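Local atomic coordinates of LPXTG family cell surface protein Fms2 (Enterococcus faecium DO, PDB entry 5FCE), a protein that serves as a cell wall-anchored surface adhesin, whose ligand-binding region, the part described here, probably attaches the bacterium to host molecules. Residues 22-27 and 39-44; 58-63 and 69-74; 79-84 and 111-116; 89-94 and 100-105. All blocks are in the same frame, centred on the assembly; numbering follows the deposited sequence.

Contact 1 (22-27 and 39-44); sequences ITIPVK and AVLTYG
No flat group takes part where Ile22 and Ile24 meet Leu41; there is neither ring face nor ring edge here, and the contact is made wholly of branched aliphatic side chains. The indole of Trp111, from another contact, also packs on Ile22 and Leu41. The leucine fork does the work. CD2 of Leu41 lies 3.7 Å from CD1 of Ile22, while CD1 of the same leucine lies 3.9 Å from CD1 of Ile24. The division is not complete, since Leu41 CD2 also comes within 4.2 Å of Ile24 CD1. Ile22 and Ile24 are two residues apart on strand 21-28 and therefore point the same way, toward Leu41. In both, CG1 stands anti to the carbonyl carbon (chi1 -60° in Ile22) and the chain runs on extended to CD1, which sends the longer branch across the gap at a slant to the leucine. This length is needed, because the CA atoms of Ile22 and Leu41 are 9.5 Å apart, the spacing of facing sheets and not of neighbouring strands. Ile55 and Leu92 also pack on Leu41. Just beyond the contact the strand 36-42 ends in an ST turn: Thr42 OG1 accepts the backbone N-H of Gly44 at 3.0 Å, and it is hydrogen-bonded to the carbonyls of Glu52 and Lys53 as well. All three touching residues are buried and no hydrogen bond links the segments. The chemistry is thus that of exclusion of water and dispersion between methyl groups, and the fit depends on branch shape, not on directed bonds.

Contact 2 (58-63 and 69-74); sequences VYLKDV and IEYTIM
The hydroxyl oxygen of Tyr71 is met from 58-63 by carbon alone: CD1 of Leu60 lies 3.7 Å from OH, and both methyls of Val63 lie against it. No hydrogen bond crosses between the segments; the polar bond here stays within 58-63, where Lys61 NZ donates to Tyr59 O at 2.9 Å from above the carbonyl plane. Tyr71 has CG anti to the backbone N (chi1 176°), which extends the ring toward Leu60 as that side chain comes from the opposite direction. Leu60 CD1 sits at the ring edge, near its plane, whereas CG1 of Val63 approaches obliquely, 3.7 Å from Tyr71 CZ. Ile73 CG1 lies in plane at the ring edge, and Trp65 meets the ring edge-to-face. At the other end Val58 CG1 touches Ile73 CG2 at 3.8 Å, and CB of Val58 rests 3.6 Å from the backbone O of Met74, a selenomethionine. A large aromatic suits a site between strands whose axes are 8.5 Å apart; the short Val58 suffices where the chains are nearer (CA of Val58 to CA of Met74 7.3 Å). The chain turns a corner at Lys61 and Asp62, which lets Leu60 and Val63 close on one tyrosine. Strands of separate sheets packed face to face in this way are in keeping with the flattened barrel of this domain.

Contact 3 (79-84 and 111-116); sequences LSIDEI and WTVVGP
Ile81 is the bump that fits between Trp111 and Val113. Two residues apart, these send their side chains to the same side of the C-terminal segment and leave a notch, and the isoleucine of the helix enters it. Its CD1 lies 3.7 Å from CE3 of Trp111, while its CG1 meets CG2 of Val113 tip to tip at 3.9 Å. With CG1 of Ile81 anti to the backbone N (chi1 -176°), the longer branch is thrown out from the helix into the notch. The second bump, one turn on, is Ile84: its CG2 is 3.9 Å from Trp111 CH2, crossing the indole at about a right angle. CZ3 of the indole lies between the two isoleucines, so a single benzo ring offers its outer carbons to both. Neither methyl sits squarely on a face; each comes in obliquely. The polar end of the tryptophan is turned the other way, and NE1 donates to the carbonyl of Leu106, which satisfies the buried N-H and limits the ring's freedom to turn. Beta-branched side chains suit a strand such as 112-114, and the broad indole is wide enough to touch both isoleucines. The helix starts at Ser80, its N-cap: the serine OG accepts the N-H of Glu83 at 3.2 Å, and its carbonyl receives Ile84 N at 3.0 Å, the first turn of the helix. Tyr15 packs on both isoleucines. The arrangement is that of a short capped helix laid against one end of a flattened beta barrel, where it packs against Val113 of the last strand and Trp111 just before it.

Contact 4 (89-94 and 100-105); sequences KVDLIV and MTITEN
Three anti torsions (chi1 -176°) carry Lys89 outward, and a bend at chi4 (-113°) turns its NZ back to Glu104, where OE1 accepts at 2.9 Å on its anti lone pair. The same ammonium reaches Asp91, whose OD2 takes it on the syn lone pair at 2.6 Å; its bond to OD1 is weak. Two carboxylates thus share one lysine, whose charge would be expected to ease the repulsion between them. Asp91 OD1 has a further duty: it accepts the backbone N-H of Asn105 at 3.0 Å. The salt-bridge network lies at the open end of a beta hairpin, strands 91-96 and 99-103 running antiparallel. Within it Leu92 with Thr103 and Val94 with Thr101 are hydrogen-bonded pairs, each closed by two bonds, the shortest being Val94 N to Thr101 O at 2.8 Å. Ile93 and Ile102 form the non-hydrogen-bonded pair between them, on the other face. Ile93 CG1 and Ile102 CG1 are 3.9 Å apart, the side chains side by side and pointing the same way. CE of Met100, a selenomethionine, packs alongside Ile93 CG2. Beta-branched residues suit these extended backbones. Val94 packs on Phe6, whose carbonyl is hydrogen-bonded to Thr103 OG1, so the threonine hydroxyl is satisfied. Past the strands, a water accepts from Val90 N at 3.1 Å and donates to Asn105 OD1 at 2.7 Å.

How the contacts relate
From the N terminus, contact 1 closes first, bringing strand 36-42 over strand 21-28 after a connection that includes strand 32-34. Contact 2 follows in series: it closes the short loop that runs through 63-65 and joins the neighbours of those two strands, 54-60 and 71-76, across the same interior. Contact 3 opens next at the helix and closes only at the C terminus, and the hairpin of contact 4 is nested inside its loop. Strand 91-96 pairs with 36-42 and so adds the hairpin to the sheet that contact 1 reaches. Contacts 1 and 2 hold the two main sheets face to face, contact 4 widens one of them, and contact 3 fastens the helix to the last strand.

Contact 1 (22-27 and 39-44)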
loop_
_atom_site.group_PDB
_atom_site.type_symbol
_atom_site.label_atom_id
_atom_site.label_comp_id
_atom_site.label_asym_id
_atom_site.label_seq_id
_atom_site.Cartn_x
_atom_site.Cartn_y
_atom_site.Cartn_z
ATOM N N ILE A 22 1.849 6.165 -6.742
ATOM C CA ILE A 22 2.647 5.091 -6.181
ATOM C C ILE A 22 2.020 3.755 -6.538
ATOM O O ILE A 22 0.828 3.527 -6.293
ATOM C CB ILE A 22 2.770 5.206 -4.650
ATOM C CG1 ILE A 22 3.434 6.538 -4.286
ATOM C CG2 ILE A 22 3.563 4.023 -4.082
ATOM C CD1 ILE A 22 3.398 6.892 -2.803
ATOM N N THR A 23 2.823 2.884 -7.140
ATOM C CA THR A 23 2.376 1.555 -7.527
ATOM C C THR A 23 3.017 0.516 -6.599
ATOM O O THR A 23 4.247 0.472 -6.444
ATOM C CB THR A 23 2.724 1.281 -9.005
ATOM O OG1 THR A 23 1.988 2.198 -9.836
ATOM C CG2 THR A 23 2.366 -0.124 -9.386
ATOM N N ILE A 24 2.179 -0.310 -5.974
ATOM C CA ILE A 24 2.641 -1.292 -4.993
ATOM C C ILE A 24 2.175 -2.688 -5.350
ATOM O O ILE A 24 0.973 -2.974 -5.343
ATOM C CB ILE A 24 2.109 -0.980 -3.582
ATOM C CG1 ILE A 24 2.499 0.434 -3.169
ATOM C CG2 ILE A 24 2.662 -1.969 -2.578
ATOM C CD1 ILE A 24 1.784 0.948 -1.929
ATOM N N PRO A 25 3.129 -3.579 -5.644
ATOM C CA PRO A 25 2.776 -4.969 -5.928
ATOM C C PRO A 25 2.702 -5.750 -4.631
ATOM O O PRO A 25 3.721 -5.913 -3.949
ATOM C CB PRO A 25 3.944 -5.464 -6.796
ATOM C CG PRO A 25 5.094 -4.515 -6.513
ATOM C CD PRO A 25 4.584 -3.348 -5.695
ATOM N N VAL A 26 1.507 -6.201 -4.273
ATOM C CA VAL A 26 1.357 -6.993 -3.060
ATOM C C VAL A 26 1.150 -8.463 -3.397
ATOM O O VAL A 26 0.557 -8.804 -4.420
ATOM C CB VAL A 26 0.204 -6.474 -2.164
ATOM C CG1 VAL A 26 0.395 -4.977 -1.865
ATOM C CG2 VAL A 26 -1.140 -6.690 -2.834
ATOM N N LYS A 27 1.681 -9.330 -2.547
ATOM C CA LYS A 27 1.489 -10.775 -2.711
ATOM C C LYS A 27 0.708 -11.329 -1.523
ATOM O O LYS A 27 1.193 -11.335 -0.389
ATOM C CB LYS A 27 2.839 -11.491 -2.856
ATOM C CG LYS A 27 2.717 -12.993 -3.117
ATOM C CD LYS A 27 4.061 -13.679 -3.376
ATOM C CE LYS A 27 4.879 -13.853 -2.101
ATOM N NZ LYS A 27 5.762 -15.073 -2.088
ATOM N N ALA A 39 -7.134 0.728 0.734
ATOM C CA ALA A 39 -5.714 0.591 1.039
ATOM C C ALA A 39 -5.146 1.953 1.408
ATOM O O ALA A 39 -5.373 2.935 0.701
ATOM C CB ALA A 39 -4.983 -0.002 -0.138
ATOM N N VAL A 40 -4.435 2.019 2.531
ATOM C CA VAL A 40 -3.933 3.296 3.034
ATOM C C VAL A 40 -2.427 3.207 3.262
ATOM O O VAL A 40 -1.957 2.351 4.015
ATOM C CB VAL A 40 -4.639 3.723 4.348
ATOM C CG1 VAL A 40 -4.046 5.028 4.874
ATOM C CG2 VAL A 40 -6.136 3.888 4.135
ATOM N N LEU A 41 -1.671 4.076 2.594
ATOM C CA LEU A 41 -0.233 4.168 2.835
ATOM C C LEU A 41 -0.012 5.220 3.927
ATOM O O LEU A 41 -0.514 6.342 3.827
ATOM C CB LEU A 41 0.467 4.578 1.545
ATOM C CG LEU A 41 1.932 4.249 1.300
ATOM C CD1 LEU A 41 2.214 2.772 1.526
ATOM C CD2 LEU A 41 2.293 4.664 -0.127
ATOM N N THR A 42 0.711 4.858 4.980
ATOM C CA THR A 42 0.816 5.741 6.138
ATOM C C THR A 42 2.242 5.795 6.671
ATOM O O THR A 42 3.021 4.859 6.461
ATOM C CB THR A 42 -0.160 5.289 7.255
ATOM O OG1 THR A 42 -0.020 6.132 8.401
ATOM C CG2 THR A 42 0.123 3.856 7.650
ATOM N N TYR A 43 2.603 6.899 7.326
ATOM C CA TYR A 43 3.856 6.914 8.078
ATOM C C TYR A 43 3.650 6.885 9.593
ATOM O O TYR A 43 4.575 7.147 10.367
ATOM C CB TYR A 43 4.786 8.056 7.645
ATOM C CG TYR A 43 4.218 9.451 7.757
ATOM C CD1 TYR A 43 3.404 9.968 6.760
ATOM C CD2 TYR A 43 4.537 10.267 8.840
ATOM C CE1 TYR A 43 2.891 11.250 6.847
ATOM C CE2 TYR A 43 4.041 11.558 8.936
ATOM C CZ TYR A 43 3.220 12.040 7.936
ATOM O OH TYR A 43 2.717 13.314 8.019
ATOM N N GLY A 44 2.439 6.543 10.015
ATOM C CA GLY A 44 2.160 6.409 11.435
ATOM C C GLY A 44 0.689 6.263 11.778
ATOM O O GLY A 44 0.035 7.222 12.192
#

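Contact 2 (58-63 and 69-74)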
loop_
_atom_site.group_PDB
_atom_site.type_symbol
_atom_site.label_atom_id
_atom_site.label_comp_id
_atom_site.label_asym_id
_atom_site.label_seq_id
_atom_site.Cartn_x
_atom_site.Cartn_y
_atom_site.Cartn_z
ATOM N N VAL A 58 -6.576 4.504 -1.568
ATOM C CA VAL A 58 -7.404 4.173 -2.716
ATOM C C VAL A 58 -8.543 3.274 -2.249
ATOM O O VAL A 58 -8.391 2.506 -1.292
ATOM C CB VAL A 58 -6.578 3.502 -3.851
ATOM C CG1 VAL A 58 -6.049 2.139 -3.419
ATOM C CG2 VAL A 58 -7.402 3.380 -5.125
ATOM N N TYR A 59 -9.687 3.407 -2.909
ATOM C CA TYR A 59 -10.854 2.574 -2.639
ATOM C C TYR A 59 -11.113 1.697 -3.856
ATOM O O TYR A 59 -11.140 2.190 -4.992
ATOM C CB TYR A 59 -12.077 3.447 -2.347
ATOM C CG TYR A 59 -11.997 4.224 -1.054
ATOM C CD1 TYR A 59 -12.396 3.651 0.148
ATOM C CD2 TYR A 59 -11.531 5.532 -1.038
ATOM C CE1 TYR A 59 -12.328 4.363 1.331
ATOM C CE2 TYR A 59 -11.458 6.249 0.141
ATOM C CZ TYR A 59 -11.860 5.659 1.317
ATOM O OH TYR A 59 -11.790 6.370 2.494
ATOM N N LEU A 60 -11.283 0.401 -3.624
ATOM C CA LEU A 60 -11.423 -0.560 -4.707
ATOM C C LEU A 60 -12.661 -1.399 -4.493
ATOM O O LEU A 60 -13.071 -1.648 -3.350
ATOM C CB LEU A 60 -10.207 -1.484 -4.757
ATOM C CG LEU A 60 -8.879 -0.796 -5.065
ATOM C CD1 LEU A 60 -7.720 -1.713 -4.703
ATOM C CD2 LEU A 60 -8.830 -0.416 -6.541
ATOM N N LYS A 61 -13.251 -1.859 -5.590
ATOM C CA LYS A 61 -14.436 -2.705 -5.492
ATOM C C LYS A 61 -14.170 -4.043 -6.151
ATOM O O LYS A 61 -13.461 -4.101 -7.157
ATOM C CB LYS A 61 -15.642 -2.028 -6.158
ATOM C CG LYS A 61 -15.978 -0.656 -5.593
ATOM C CD LYS A 61 -15.195 0.434 -6.329
ATOM C CE LYS A 61 -15.234 1.786 -5.623
ATOM N NZ LYS A 61 -13.914 2.470 -5.726
ATOM N N ASP A 62 -14.730 -5.105 -5.570
ATOM C CA ASP A 62 -14.692 -6.458 -6.134
ATOM C C ASP A 62 -13.291 -6.901 -6.506
ATOM O O ASP A 62 -12.977 -7.138 -7.673
ATOM C CB ASP A 62 -15.655 -6.566 -7.317
ATOM C CG ASP A 62 -17.083 -6.216 -6.924
ATOM O OD1 ASP A 62 -17.595 -6.826 -5.959
ATOM O OD2 ASP A 62 -17.675 -5.314 -7.551
ATOM N N VAL A 63 -12.453 -7.003 -5.487
ATOM C CA VAL A 63 -11.063 -7.367 -5.682
ATOM C C VAL A 63 -10.923 -8.880 -5.543
ATOM O O VAL A 63 -11.562 -9.511 -4.686
ATOM C CB VAL A 63 -10.155 -6.620 -4.682
ATOM C CG1 VAL A 63 -8.697 -7.054 -4.843
ATOM C CG2 VAL A 63 -10.276 -5.119 -4.872
ATOM N N ILE A 69 0.128 -14.722 -5.923
ATOM C CA ILE A 69 0.171 -13.975 -7.181
ATOM C C ILE A 69 0.120 -12.470 -6.921
ATOM O O ILE A 69 -0.712 -11.995 -6.139
ATOM C CB ILE A 69 -0.977 -14.385 -8.126
ATOM C CG1 ILE A 69 -0.787 -15.833 -8.584
ATOM C CG2 ILE A 69 -1.053 -13.463 -9.338
ATOM C CD1 ILE A 69 -1.838 -16.286 -9.587
ATOM N N GLU A 70 1.014 -11.727 -7.568
ATOM C CA GLU A 70 1.120 -10.288 -7.323
ATOM C C GLU A 70 -0.114 -9.516 -7.774
ATOM O O GLU A 70 -0.666 -9.764 -8.849
ATOM C CB GLU A 70 2.372 -9.699 -7.980
ATOM C CG GLU A 70 3.587 -9.683 -7.057
ATOM C CD GLU A 70 4.796 -9.042 -7.701
ATOM O OE1 GLU A 70 4.686 -8.605 -8.866
ATOM O OE2 GLU A 70 5.849 -8.971 -7.032
ATOM N N TYR A 71 -0.546 -8.594 -6.925
ATOM C CA TYR A 71 -1.692 -7.751 -7.208
ATOM C C TYR A 71 -1.193 -6.320 -7.106
ATOM O O TYR A 71 -0.450 -5.975 -6.179
ATOM C CB TYR A 71 -2.822 -8.008 -6.201
ATOM C CG TYR A 71 -3.997 -7.079 -6.411
ATOM C CD1 TYR A 71 -4.064 -5.848 -5.759
ATOM C CD2 TYR A 71 -5.022 -7.413 -7.287
ATOM C CE1 TYR A 71 -5.122 -4.988 -5.966
ATOM C CE2 TYR A 71 -6.088 -6.551 -7.503
ATOM C CZ TYR A 71 -6.135 -5.345 -6.836
ATOM O OH TYR A 71 -7.190 -4.482 -7.039
ATOM N N THR A 72 -1.582 -5.487 -8.062
ATOM C CA THR A 72 -1.032 -4.149 -8.118
ATOM C C THR A 72 -1.999 -3.096 -7.593
ATOM O O THR A 72 -3.083 -2.907 -8.134
ATOM C CB THR A 72 -0.601 -3.797 -9.538
ATOM O OG1 THR A 72 0.553 -4.578 -9.879
ATOM C CG2 THR A 72 -0.243 -2.347 -9.612
ATOM N N ILE A 73 -1.593 -2.420 -6.527
ATOM C CA ILE A 73 -2.352 -1.311 -5.973
ATOM C C ILE A 73 -1.744 -0.004 -6.467
ATOM O O ILE A 73 -0.514 0.160 -6.485
ATOM C CB ILE A 73 -2.350 -1.347 -4.436
ATOM C CG1 ILE A 73 -2.995 -2.648 -3.949
ATOM C CG2 ILE A 73 -3.098 -0.147 -3.867
ATOM C CD1 ILE A 73 -2.800 -2.941 -2.466
HETATM N N MSE A 74 -2.603 0.918 -6.885
HETATM C CA MSE A 74 -2.144 2.218 -7.349
HETATM C C MSE A 74 -2.715 3.283 -6.442
HETATM O O MSE A 74 -3.938 3.345 -6.236
HETATM C CB MSE A 74 -2.591 2.455 -8.785
HETATM C CG MSE A 74 -2.130 1.367 -9.748
HETATM SE SE MSE A 74 -2.620 1.872 -11.575
HETATM C CE MSE A 74 -3.220 3.711 -11.228
#

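Contact 3 (79-84 and 111-116)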
loop_
_atom_site.group_PDB
_atom_site.type_symbol
_atom_site.label_atom_id
_atom_site.label_comp_id
_atom_site.label_asym_id
_atom_site.label_seq_id
_atom_site.Cartn_x
_atom_site.Cartn_y
_atom_site.Cartn_z
ATOM N N LEU A 79 2.173 13.131 -0.557
ATOM C CA LEU A 79 3.456 13.636 -0.061
ATOM C C LEU A 79 4.499 13.351 -1.132
ATOM O O LEU A 79 4.436 12.319 -1.818
ATOM C CB LEU A 79 3.893 12.937 1.238
ATOM C CG LEU A 79 3.297 13.335 2.588
ATOM C CD1 LEU A 79 3.951 12.529 3.723
ATOM C CD2 LEU A 79 3.487 14.816 2.835
ATOM N N SER A 80 5.455 14.263 -1.276
ATOM C CA SER A 80 6.504 14.120 -2.285
ATOM C C SER A 80 7.402 12.960 -1.907
ATOM O O SER A 80 7.415 12.542 -0.754
ATOM C CB SER A 80 7.356 15.373 -2.340
ATOM O OG SER A 80 8.128 15.476 -1.157
ATOM N N ILE A 81 8.175 12.449 -2.859
ATOM C CA ILE A 81 9.026 11.302 -2.547
ATOM C C ILE A 81 10.122 11.692 -1.547
ATOM O O ILE A 81 10.462 10.904 -0.668
ATOM C CB ILE A 81 9.576 10.618 -3.815
ATOM C CG1 ILE A 81 10.381 9.355 -3.450
ATOM C CG2 ILE A 81 10.425 11.596 -4.638
ATOM C CD1 ILE A 81 9.528 8.249 -2.794
ATOM N N ASP A 82 10.645 12.918 -1.645
ATOM C CA ASP A 82 11.636 13.372 -0.660
ATOM C C ASP A 82 11.078 13.318 0.764
ATOM O O ASP A 82 11.736 12.829 1.688
ATOM C CB ASP A 82 12.140 14.787 -0.972
ATOM C CG ASP A 82 13.100 14.820 -2.139
ATOM O OD1 ASP A 82 13.523 13.732 -2.589
ATOM O OD2 ASP A 82 13.442 15.940 -2.597
ATOM N N GLU A 83 9.849 13.797 0.933
ATOM C CA GLU A 83 9.213 13.793 2.241
ATOM C C GLU A 83 8.914 12.378 2.726
ATOM O O GLU A 83 9.029 12.085 3.917
ATOM C CB GLU A 83 7.937 14.639 2.212
ATOM C CG GLU A 83 8.223 16.126 2.070
ATOM C CD GLU A 83 8.755 16.733 3.354
ATOM O OE1 GLU A 83 8.460 16.178 4.432
ATOM O OE2 GLU A 83 9.442 17.777 3.289
ATOM N N ILE A 84 8.538 11.503 1.799
ATOM C CA ILE A 84 8.237 10.116 2.164
ATOM C C ILE A 84 9.516 9.438 2.657
ATOM O O ILE A 84 9.497 8.690 3.629
ATOM C CB ILE A 84 7.661 9.312 0.979
ATOM C CG1 ILE A 84 6.282 9.834 0.571
ATOM C CG2 ILE A 84 7.522 7.811 1.343
ATOM C CD1 ILE A 84 5.795 9.243 -0.736
ATOM N N TRP A 111 12.645 2.210 -3.115
ATOM C CA TRP A 111 11.671 2.316 -4.206
ATOM C C TRP A 111 12.283 2.787 -5.521
ATOM O O TRP A 111 13.225 3.571 -5.534
ATOM C CB TRP A 111 10.557 3.300 -3.834
ATOM C CG TRP A 111 9.721 2.897 -2.671
ATOM C CD1 TRP A 111 9.814 1.752 -1.939
ATOM C CD2 TRP A 111 8.636 3.642 -2.119
ATOM N NE1 TRP A 111 8.863 1.754 -0.942
ATOM C CE2 TRP A 111 8.120 2.904 -1.039
ATOM C CE3 TRP A 111 8.065 4.880 -2.418
ATOM C CZ2 TRP A 111 7.056 3.350 -0.267
ATOM C CZ3 TRP A 111 6.999 5.322 -1.656
ATOM C CH2 TRP A 111 6.510 4.565 -0.595
ATOM N N THR A 112 11.737 2.286 -6.623
ATOM C CA THR A 112 12.029 2.820 -7.946
ATOM C C THR A 112 11.309 4.158 -8.040
ATOM O O THR A 112 10.132 4.253 -7.687
ATOM C CB THR A 112 11.527 1.864 -9.048
ATOM O OG1 THR A 112 12.056 0.546 -8.811
ATOM C CG2 THR A 112 11.983 2.326 -10.423
ATOM N N VAL A 113 12.017 5.196 -8.484
ATOM C CA VAL A 113 11.429 6.529 -8.616
ATOM C C VAL A 113 11.651 6.995 -10.051
ATOM O O VAL A 113 12.796 7.130 -10.498
ATOM C CB VAL A 113 12.062 7.546 -7.634
ATOM C CG1 VAL A 113 11.421 8.913 -7.785
ATOM C CG2 VAL A 113 11.933 7.072 -6.200
ATOM N N VAL A 114 10.565 7.230 -10.782
ATOM C CA VAL A 114 10.672 7.584 -12.199
ATOM C C VAL A 114 9.934 8.882 -12.534
ATOM O O VAL A 114 9.197 9.437 -11.700
ATOM C CB VAL A 114 10.153 6.456 -13.113
ATOM C CG1 VAL A 114 10.852 5.122 -12.793
ATOM C CG2 VAL A 114 8.644 6.307 -12.945
ATOM N N GLY A 115 10.112 9.341 -13.770
ATOM C CA GLY A 115 9.564 10.613 -14.202
ATOM C C GLY A 115 10.661 11.661 -14.180
ATOM O O GLY A 115 11.443 11.728 -13.230
ATOM N N PRO A 116 10.739 12.484 -15.231
ATOM C CA PRO A 116 11.768 13.527 -15.295
ATOM C C PRO A 116 11.501 14.667 -14.304
ATOM O O PRO A 116 10.378 14.759 -13.787
ATOM C CB PRO A 116 11.646 14.040 -16.732
ATOM C CG PRO A 116 10.213 13.777 -17.097
ATOM C CD PRO A 116 9.867 12.480 -16.420
#

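Contact 4 (89-94 and 100-105)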
loop_
_atom_site.group_PDB
_atom_site.type_symbol
_atom_site.label_atom_id
_atom_site.label_comp_id
_atom_site.label_asym_id
_atom_site.label_seq_id
_atom_site.Cartn_x
_atom_site.Cartn_y
_atom_site.Cartn_z
ATOM N N LYS A 89 9.225 5.094 9.077
ATOM C CA LYS A 89 8.563 3.825 8.790
ATOM C C LYS A 89 7.307 4.053 7.956
ATOM O O LYS A 89 6.437 4.850 8.338
ATOM C CB LYS A 89 8.166 3.155 10.096
ATOM C CG LYS A 89 7.547 1.780 9.939
ATOM C CD LYS A 89 7.072 1.271 11.286
ATOM C CE LYS A 89 6.640 -0.168 11.198
ATOM N NZ LYS A 89 5.177 -0.298 11.422
ATOM N N VAL A 90 7.208 3.360 6.827
ATOM C CA VAL A 90 6.025 3.469 5.979
ATOM C C VAL A 90 5.305 2.131 6.009
ATOM O O VAL A 90 5.923 1.096 5.760
ATOM C CB VAL A 90 6.395 3.828 4.526
ATOM C CG1 VAL A 90 5.156 3.812 3.633
ATOM C CG2 VAL A 90 7.081 5.183 4.466
ATOM N N ASP A 91 4.014 2.149 6.334
ATOM C CA ASP A 91 3.216 0.927 6.343
ATOM C C ASP A 91 2.089 1.015 5.323
ATOM O O ASP A 91 1.640 2.119 4.976
ATOM C CB ASP A 91 2.584 0.680 7.721
ATOM C CG ASP A 91 3.608 0.439 8.817
ATOM O OD1 ASP A 91 4.724 -0.024 8.523
ATOM O OD2 ASP A 91 3.285 0.716 9.993
ATOM N N LEU A 92 1.636 -0.148 4.855
ATOM C CA LEU A 92 0.424 -0.242 4.041
ATOM C C LEU A 92 -0.643 -0.981 4.830
ATOM O O LEU A 92 -0.429 -2.107 5.278
ATOM C CB LEU A 92 0.703 -0.985 2.728
ATOM C CG LEU A 92 -0.501 -1.172 1.801
ATOM C CD1 LEU A 92 -0.912 0.164 1.139
ATOM C CD2 LEU A 92 -0.222 -2.267 0.751
ATOM N N ILE A 93 -1.786 -0.338 5.016
ATOM C CA ILE A 93 -2.894 -0.959 5.723
ATOM C C ILE A 93 -3.960 -1.312 4.690
ATOM O O ILE A 93 -4.379 -0.459 3.901
ATOM C CB ILE A 93 -3.459 0.004 6.787
ATOM C CG1 ILE A 93 -2.361 0.394 7.786
ATOM C CG2 ILE A 93 -4.635 -0.630 7.556
ATOM C CD1 ILE A 93 -2.848 1.374 8.866
ATOM N N VAL A 94 -4.368 -2.575 4.662
ATOM C CA VAL A 94 -5.393 -3.007 3.719
ATOM C C VAL A 94 -6.638 -3.415 4.470
ATOM O O VAL A 94 -6.622 -4.384 5.246
ATOM C CB VAL A 94 -4.938 -4.181 2.851
ATOM C CG1 VAL A 94 -6.019 -4.522 1.829
ATOM C CG2 VAL A 94 -3.654 -3.819 2.131
HETATM N N MSE A 100 -8.842 -6.109 8.540
HETATM C CA MSE A 100 -7.681 -5.324 8.130
HETATM C C MSE A 100 -6.391 -6.085 8.316
HETATM O O MSE A 100 -6.293 -6.964 9.167
HETATM C CB MSE A 100 -7.622 -4.003 8.890
HETATM C CG MSE A 100 -7.550 -4.131 10.393
HETATM SE SE MSE A 100 -7.282 -2.322 11.073
HETATM C CE MSE A 100 -5.340 -2.378 11.015
ATOM N N THR A 101 -5.396 -5.739 7.511
ATOM C CA THR A 101 -4.076 -6.310 7.672
ATOM C C THR A 101 -3.051 -5.228 7.378
ATOM O O THR A 101 -3.299 -4.340 6.565
ATOM C CB THR A 101 -3.875 -7.554 6.778
ATOM O OG1 THR A 101 -2.616 -8.168 7.077
ATOM C CG2 THR A 101 -3.934 -7.192 5.303
ATOM N N ILE A 102 -1.922 -5.282 8.076
ATOM C CA ILE A 102 -0.886 -4.277 7.922
ATOM C C ILE A 102 0.388 -4.930 7.416
ATOM O O ILE A 102 0.888 -5.877 8.023
ATOM C CB ILE A 102 -0.589 -3.561 9.253
ATOM C CG1 ILE A 102 -1.843 -2.871 9.784
ATOM C CG2 ILE A 102 0.523 -2.525 9.067
ATOM C CD1 ILE A 102 -1.681 -2.319 11.195
ATOM N N THR A 103 0.894 -4.438 6.290
ATOM C CA THR A 103 2.211 -4.822 5.801
ATOM C C THR A 103 3.157 -3.708 6.215
ATOM O O THR A 103 2.974 -2.558 5.805
ATOM C CB THR A 103 2.219 -4.947 4.275
ATOM O OG1 THR A 103 1.214 -5.881 3.870
ATOM C CG2 THR A 103 3.578 -5.399 3.761
ATOM N N GLU A 104 4.151 -4.042 7.034
ATOM C CA GLU A 104 4.998 -3.041 7.671
ATOM C C GLU A 104 6.284 -2.779 6.904
ATOM O O GLU A 104 6.780 -3.654 6.195
ATOM C CB GLU A 104 5.360 -3.469 9.094
ATOM C CG GLU A 104 4.183 -3.486 10.073
ATOM C CD GLU A 104 4.607 -3.936 11.463
ATOM O OE1 GLU A 104 5.072 -3.087 12.254
ATOM O OE2 GLU A 104 4.491 -5.145 11.760
ATOM N N ASN A 105 6.799 -1.562 7.065
ATOM C CA ASN A 105 8.163 -1.195 6.675
ATOM C C ASN A 105 8.450 -1.296 5.178
ATOM O O ASN A 105 9.266 -2.126 4.739
ATOM C CB ASN A 105 9.195 -1.990 7.493
ATOM C CG ASN A 105 10.567 -1.342 7.486
ATOM O OD1 ASN A 105 10.686 -0.115 7.411
ATOM N ND2 ASN A 105 11.615 -2.161 7.555
HETATM O O HOH W 1 9.723 1.861 5.837
#